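Local coordinates for protein MJ1225 (Methanocaldococcus jannaschii, PDB 3KH5) that binds AMP and ADP through its CBS domains and is a putative archaeal homolog of the gamma subunit of AMP-activated protein kinase, at residues V58-G63 and R76-A81. Sequence-based numbering, arbitrary orientation.
Sequences VDFMGG and RNFLAA
Phe60 and Met61, near the end of helix 54-63, meet Phe78 and Ala81 of the short helix 78-81, and the two backbones stay well apart: the closest pair of CA atoms, Met61 and Phe78, is separated by 8.3 Å. The first helix widens into a pi-type turn at 59-63, where Gly63 N reaches back to Val58 O, and Gly62 adopts backbone angles suited to glycine. Asn77 is the N-cap just ahead of the second helix, and its OD1 accepts a weak bond from Ala80 N (3.3 Å).

No hydrogen bond joins the segments, and side chains alone make the contact, an example of how a helix end and a short helix can meet through apolar side chains without a backbone bond. Both phenylalanines hold CG opposite the backbone N (chi1 173° in Phe60, 174° in Phe78), which carries each ring away from its own backbone and lets the Phe78 ring reach Phe60. The two rings touch by their borders and do not stack, their planes inclined at 41° and their centroids 5.9 Å apart. CE2 of Phe60 comes within 3.6 Å of CE1 of Phe78. The methyl group of Ala81 comes in at the border of the Phe60 ring, with CB 3.9 Å from CZ. A looser touch comes from Met61, whose CG lies 4.4 Å from Phe78 CE1.

All four residues are buried. Ile70 of helix 68-73 touches Phe60, Phe78 and Ala81, while Leu203 of helix 196-203 touches both Met61 and Phe78. The bound AMP held by residues around helix 68-73 is about 7 Å from the Phe60 side chain. The arrangement is an apolar helix-to-helix junction, which packs helix 54-63, the last helix of the first CBS motif, against the short helix 78-81 that follows helix 68-73 in the chain.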
loop_
_atom_site.group_PDB
_atom_site.type_symbol
_atom_site.label_atom_id
_atom_site.label_comp_id
_atom_site.label_asym_id
_atom_site.label_seq_id
_atom_site.Cartn_x
_atom_site.Cartn_y
_atom_site.Cartn_z
ATOM N N VAL A 58 -4.541 -8.452 -1.345
ATOM C CA VAL A 58 -5.452 -8.515 -0.188
ATOM C C VAL A 58 -6.919 -8.699 -0.619
ATOM O O VAL A 58 -7.683 -9.420 0.030
ATOM C CB VAL A 58 -5.273 -7.285 0.746
ATOM C CG1 VAL A 58 -6.362 -7.224 1.818
ATOM C CG2 VAL A 58 -3.904 -7.324 1.405
ATOM N N ASP A 59 -7.289 -8.046 -1.717
ATOM C CA ASP A 59 -8.587 -8.218 -2.377
ATOM C C ASP A 59 -8.784 -9.685 -2.816
ATOM O O ASP A 59 -9.752 -10.349 -2.423
ATOM C CB ASP A 59 -8.606 -7.252 -3.575
ATOM C CG ASP A 59 -9.951 -7.171 -4.279
ATOM O OD1 ASP A 59 -10.705 -8.162 -4.300
ATOM O OD2 ASP A 59 -10.237 -6.099 -4.857
ATOM N N PHE A 60 -7.841 -10.162 -3.625
ATOM C CA PHE A 60 -7.751 -11.545 -4.095
ATOM C C PHE A 60 -7.851 -12.589 -2.976
ATOM O O PHE A 60 -8.521 -13.608 -3.131
ATOM C CB PHE A 60 -6.427 -11.685 -4.854
ATOM C CG PHE A 60 -6.088 -13.083 -5.279
ATOM C CD1 PHE A 60 -6.830 -13.732 -6.261
ATOM C CD2 PHE A 60 -4.981 -13.731 -4.736
ATOM C CE1 PHE A 60 -6.495 -15.020 -6.669
ATOM C CE2 PHE A 60 -4.637 -15.019 -5.137
ATOM C CZ PHE A 60 -5.395 -15.665 -6.106
ATOM N N MET A 61 -7.190 -12.321 -1.852
ATOM C CA MET A 61 -7.170 -13.242 -0.716
ATOM C C MET A 61 -8.509 -13.369 0.010
ATOM O O MET A 61 -8.692 -14.295 0.805
ATOM C CB MET A 61 -6.104 -12.813 0.291
ATOM C CG MET A 61 -4.688 -13.276 -0.027
ATOM S SD MET A 61 -3.422 -12.399 0.935
ATOM C CE MET A 61 -4.339 -11.879 2.394
ATOM N N GLY A 62 -9.434 -12.444 -0.246
ATOM C CA GLY A 62 -10.701 -12.427 0.506
ATOM C C GLY A 62 -11.328 -11.056 0.699
ATOM O O GLY A 62 -12.537 -10.956 0.916
ATOM N N GLY A 63 -10.512 -10.007 0.620
ATOM C CA GLY A 63 -10.964 -8.644 0.889
ATOM C C GLY A 63 -11.993 -8.070 -0.070
ATOM O O GLY A 63 -12.741 -7.162 0.295
ATOM N N ARG A 76 -11.708 -22.827 -4.358
ATOM C CA ARG A 76 -11.049 -22.616 -3.073
ATOM C C ARG A 76 -9.565 -22.983 -3.048
ATOM O O ARG A 76 -8.923 -22.898 -1.997
ATOM C CB ARG A 76 -11.779 -23.384 -1.973
ATOM C CG ARG A 76 -13.224 -22.971 -1.783
ATOM C CD ARG A 76 -13.418 -22.646 -0.346
ATOM N NE ARG A 76 -12.224 -21.962 0.136
ATOM C CZ ARG A 76 -12.072 -21.473 1.359
ATOM N NH1 ARG A 76 -13.045 -21.581 2.256
ATOM N NH2 ARG A 76 -10.940 -20.868 1.686
ATOM N N ASN A 77 -9.026 -23.384 -4.193
ATOM C CA ASN A 77 -7.621 -23.753 -4.288
ATOM C C ASN A 77 -6.737 -22.537 -4.557
ATOM O O ASN A 77 -6.568 -22.121 -5.707
ATOM C CB ASN A 77 -7.439 -24.804 -5.381
ATOM C CG ASN A 77 -6.126 -25.545 -5.272
ATOM O OD1 ASN A 77 -5.230 -25.162 -4.517
ATOM N ND2 ASN A 77 -6.004 -26.622 -6.037
ATOM N N PHE A 78 -6.182 -21.979 -3.484
ATOM C CA PHE A 78 -5.323 -20.797 -3.553
ATOM C C PHE A 78 -4.061 -21.064 -4.358
ATOM O O PHE A 78 -3.626 -20.217 -5.140
ATOM C CB PHE A 78 -4.952 -20.343 -2.138
ATOM C CG PHE A 78 -3.959 -19.217 -2.095
ATOM C CD1 PHE A 78 -4.363 -17.910 -2.343
ATOM C CD2 PHE A 78 -2.624 -19.458 -1.784
ATOM C CE1 PHE A 78 -3.452 -16.863 -2.297
ATOM C CE2 PHE A 78 -1.706 -18.414 -1.737
ATOM C CZ PHE A 78 -2.122 -17.114 -1.993
ATOM N N LEU A 79 -3.477 -22.239 -4.150
ATOM C CA LEU A 79 -2.259 -22.625 -4.845
ATOM C C LEU A 79 -2.460 -22.764 -6.349
ATOM O O LEU A 79 -1.579 -22.382 -7.130
ATOM C CB LEU A 79 -1.680 -23.904 -4.244
ATOM C CG LEU A 79 -0.415 -23.763 -3.389
ATOM C CD1 LEU A 79 -0.339 -22.389 -2.716
ATOM C CD2 LEU A 79 -0.359 -24.889 -2.359
ATOM N N ALA A 80 -3.607 -23.301 -6.761
ATOM C CA ALA A 80 -3.930 -23.342 -8.186
ATOM C C ALA A 80 -4.239 -21.943 -8.731
ATOM O O ALA A 80 -3.802 -21.588 -9.829
ATOM C CB ALA A 80 -5.093 -24.286 -8.449
ATOM N N ALA A 81 -4.990 -21.163 -7.951
ATOM C CA ALA A 81 -5.438 -19.829 -8.353
ATOM C C ALA A 81 -4.274 -18.889 -8.626
ATOM O O ALA A 81 -4.347 -18.048 -9.522
ATOM C CB ALA A 81 -6.366 -19.235 -7.300
#